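Local coordinates for extracellular matrix-binding protein ebh (Staphylococcus aureus subsp. aureus, PDB 4KJM), which probably acts as a surface adhesin that binds extracellular matrix, through a chain containing helical FIVAR and GA modules, at the interface of chains A and B. Numbering follows the deposited sequence. Chains: chain A/B, Extracellular matrix-binding protein ebh.

The interface of chains A and B. Residues chain A 78-79, 82, 108-109, 111; chain B 4-6, 8-9, 12.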
loop_
_atom_site.group_PDB
_atom_site.type_symbol
_atom_site.label_atom_id
_atom_site.label_comp_id
_atom_site.label_asym_id
_atom_site.label_seq_id
_atom_site.Cartn_x
_atom_site.Cartn_y
_atom_site.Cartn_z
ATOM N N LEU A 78 11.526 9.641 -0.376
ATOM C CA LEU A 78 12.079 9.516 -1.708
ATOM C C LEU A 78 11.890 10.771 -2.524
ATOM O O LEU A 78 12.858 11.252 -3.119
ATOM C CB LEU A 78 11.498 8.315 -2.428
ATOM C CG LEU A 78 11.924 8.085 -3.854
ATOM C CD1 LEU A 78 13.443 8.040 -3.998
ATOM C CD2 LEU A 78 11.200 6.833 -4.415
ATOM N N ASN A 79 10.671 11.323 -2.564
ATOM C CA ASN A 79 10.491 12.583 -3.315
ATOM C C ASN A 79 11.357 13.722 -2.782
ATOM O O ASN A 79 11.870 14.537 -3.575
ATOM C CB ASN A 79 9.011 12.959 -3.435
ATOM C CG ASN A 79 8.228 12.014 -4.366
ATOM O OD1 ASN A 79 8.755 11.533 -5.358
ATOM N ND2 ASN A 79 6.971 11.795 -4.061
ATOM N N LYS A 82 14.991 13.088 -3.984
ATOM C CA LYS A 82 15.087 13.480 -5.372
ATOM C C LYS A 82 15.244 15.034 -5.528
ATOM O O LYS A 82 16.118 15.478 -6.255
ATOM C CB LYS A 82 13.858 12.999 -6.126
ATOM C CG LYS A 82 13.784 11.480 -6.319
ATOM C CD LYS A 82 12.587 11.114 -7.173
ATOM C CE LYS A 82 12.442 9.609 -7.417
ATOM N NZ LYS A 82 11.419 9.292 -8.482
ATOM N N ASN A 108 15.834 11.615 -10.810
ATOM C CA ASN A 108 14.408 11.447 -11.035
ATOM C C ASN A 108 13.935 10.008 -11.140
ATOM O O ASN A 108 12.747 9.711 -10.891
ATOM C CB ASN A 108 14.014 12.224 -12.262
ATOM C CG ASN A 108 13.866 13.697 -11.955
ATOM O OD1 ASN A 108 13.577 14.083 -10.840
ATOM N ND2 ASN A 108 14.011 14.497 -12.959
ATOM N N GLY A 109 14.862 9.168 -11.587
ATOM C CA GLY A 109 14.657 7.738 -11.733
ATOM C C GLY A 109 14.961 6.936 -10.501
ATOM O O GLY A 109 14.720 5.732 -10.516
ATOM N N GLN A 111 14.837 4.823 -7.417
ATOM C CA GLN A 111 13.760 4.002 -6.874
ATOM C C GLN A 111 13.758 3.913 -5.338
ATOM O O GLN A 111 12.800 3.370 -4.714
ATOM C CB GLN A 111 13.863 2.575 -7.497
ATOM C CG GLN A 111 14.003 2.565 -9.002
ATOM C CD GLN A 111 15.459 2.569 -9.524
ATOM O OE1 GLN A 111 16.400 3.056 -8.857
ATOM N NE2 GLN A 111 15.645 2.037 -10.773
HETATM N N MSE B 4 8.481 16.086 -12.469
HETATM C CA MSE B 4 8.788 14.827 -13.222
HETATM C C MSE B 4 9.244 13.742 -12.275
HETATM O O MSE B 4 8.811 12.606 -12.388
HETATM C CB MSE B 4 9.788 15.003 -14.366
HETATM C CG MSE B 4 9.130 15.668 -15.592
HETATM SE SE MSE B 4 7.964 14.411 -16.627
HETATM C CE MSE B 4 7.948 15.425 -18.337
ATOM N N GLY B 5 10.097 14.100 -11.325
ATOM C CA GLY B 5 10.508 13.210 -10.258
ATOM C C GLY B 5 9.372 12.595 -9.438
ATOM O O GLY B 5 9.371 11.397 -9.126
ATOM N N ASN B 6 8.442 13.423 -9.014
ATOM C CA ASN B 6 7.266 12.958 -8.297
ATOM C C ASN B 6 6.410 12.007 -9.146
ATOM O O ASN B 6 5.889 11.025 -8.646
ATOM C CB ASN B 6 6.391 14.132 -7.827
ATOM C CG ASN B 6 6.888 14.758 -6.538
ATOM O OD1 ASN B 6 8.057 15.018 -6.405
ATOM N ND2 ASN B 6 6.001 14.958 -5.576
ATOM N N GLN B 8 7.507 10.094 -11.605
ATOM C CA GLN B 8 8.327 8.897 -11.684
ATOM C C GLN B 8 8.142 8.039 -10.439
ATOM O O GLN B 8 8.083 6.811 -10.523
ATOM C CB GLN B 8 9.793 9.303 -11.938
ATOM C CG GLN B 8 9.930 9.833 -13.395
ATOM C CD GLN B 8 11.316 10.249 -13.969
ATOM O OE1 GLN B 8 11.505 11.429 -14.382
ATOM N NE2 GLN B 8 12.189 9.294 -14.156
ATOM N N THR B 9 8.059 8.686 -9.280
ATOM C CA THR B 9 7.841 7.933 -8.031
ATOM C C THR B 9 6.502 7.092 -8.152
ATOM O O THR B 9 6.428 5.865 -7.895
ATOM C CB THR B 9 7.942 8.928 -6.830
ATOM O OG1 THR B 9 9.291 9.466 -6.716
ATOM C CG2 THR B 9 7.559 8.279 -5.508
ATOM N N ASN B 12 6.830 4.091 -11.106
ATOM C CA ASN B 12 7.722 3.042 -10.656
ATOM C C ASN B 12 7.109 2.141 -9.582
ATOM O O ASN B 12 7.594 1.061 -9.328
ATOM C CB ASN B 12 9.010 3.647 -10.141
ATOM C CG ASN B 12 9.899 4.152 -11.246
ATOM O OD1 ASN B 12 9.655 3.898 -12.409
ATOM N ND2 ASN B 12 10.914 4.893 -10.887
HETATM O O HOH W 1 11.109 6.320 -8.457
HETATM O O HOH W 2 10.653 14.578 -6.400
HETATM O O HOH W 3 4.902 10.524 -6.004
#
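A polar helix-to-helix interface, one part of a two-fold symmetric pairing and repeated with the chains exchanged, sets the N-terminal helix of one copy (4-12, in the FIVAR domain) against helices 74-90 and 97-108 of the GA module in the other; whether this dimer forms outside the crystal the structure alone does not show. A:Lys82, its chain extended beyond CG, runs alongside B:Thr9, the two side chains pointing opposite ways, and ends in an amine shared by both chains. NZ gives hydrogen bonds to B:Thr9 OG1 (2.8 Å) and to the backbone carbonyl B:Gly5 O (3.0 Å), the latter in the carbonyl plane on a lone pair. Within its own chain NZ also meets A:Asn108 O at 2.8 Å, 48° above that carbonyl's plane, at the C-terminal end of helix 97-108, whose carbonyls would favour a positive charge if the amine is protonated, as is likely. A long, flexible lysine suits this span. B:Thr9 OG1, anti to its own carbonyl carbon (chi1 -65°), accepts from the lysine, while its one hydrogen has two possible acceptors: B:Gly5 O, with OG1 above that carbonyl's plane, and, tip to tip, A:Asn79 OD1 at 2.5 Å, short, in plane and apparently the better. A small hydroxyl can accept and donate at once here. B:Gly5, lacking a side chain, lets A:Asn108 pack against its CA. Asparagine combines acceptor, donor and flat face: A:Asn79 offers OD1 to the threonine, ND2 to a water held by B:Asn6 O, and its face to the B:Asn6 amide, stacked obliquely with planes 14° apart. Another water joins A:Asn79 O to B:Asn6 OD1; a third bridges A:Lys82 NZ and B:Asn12 ND2.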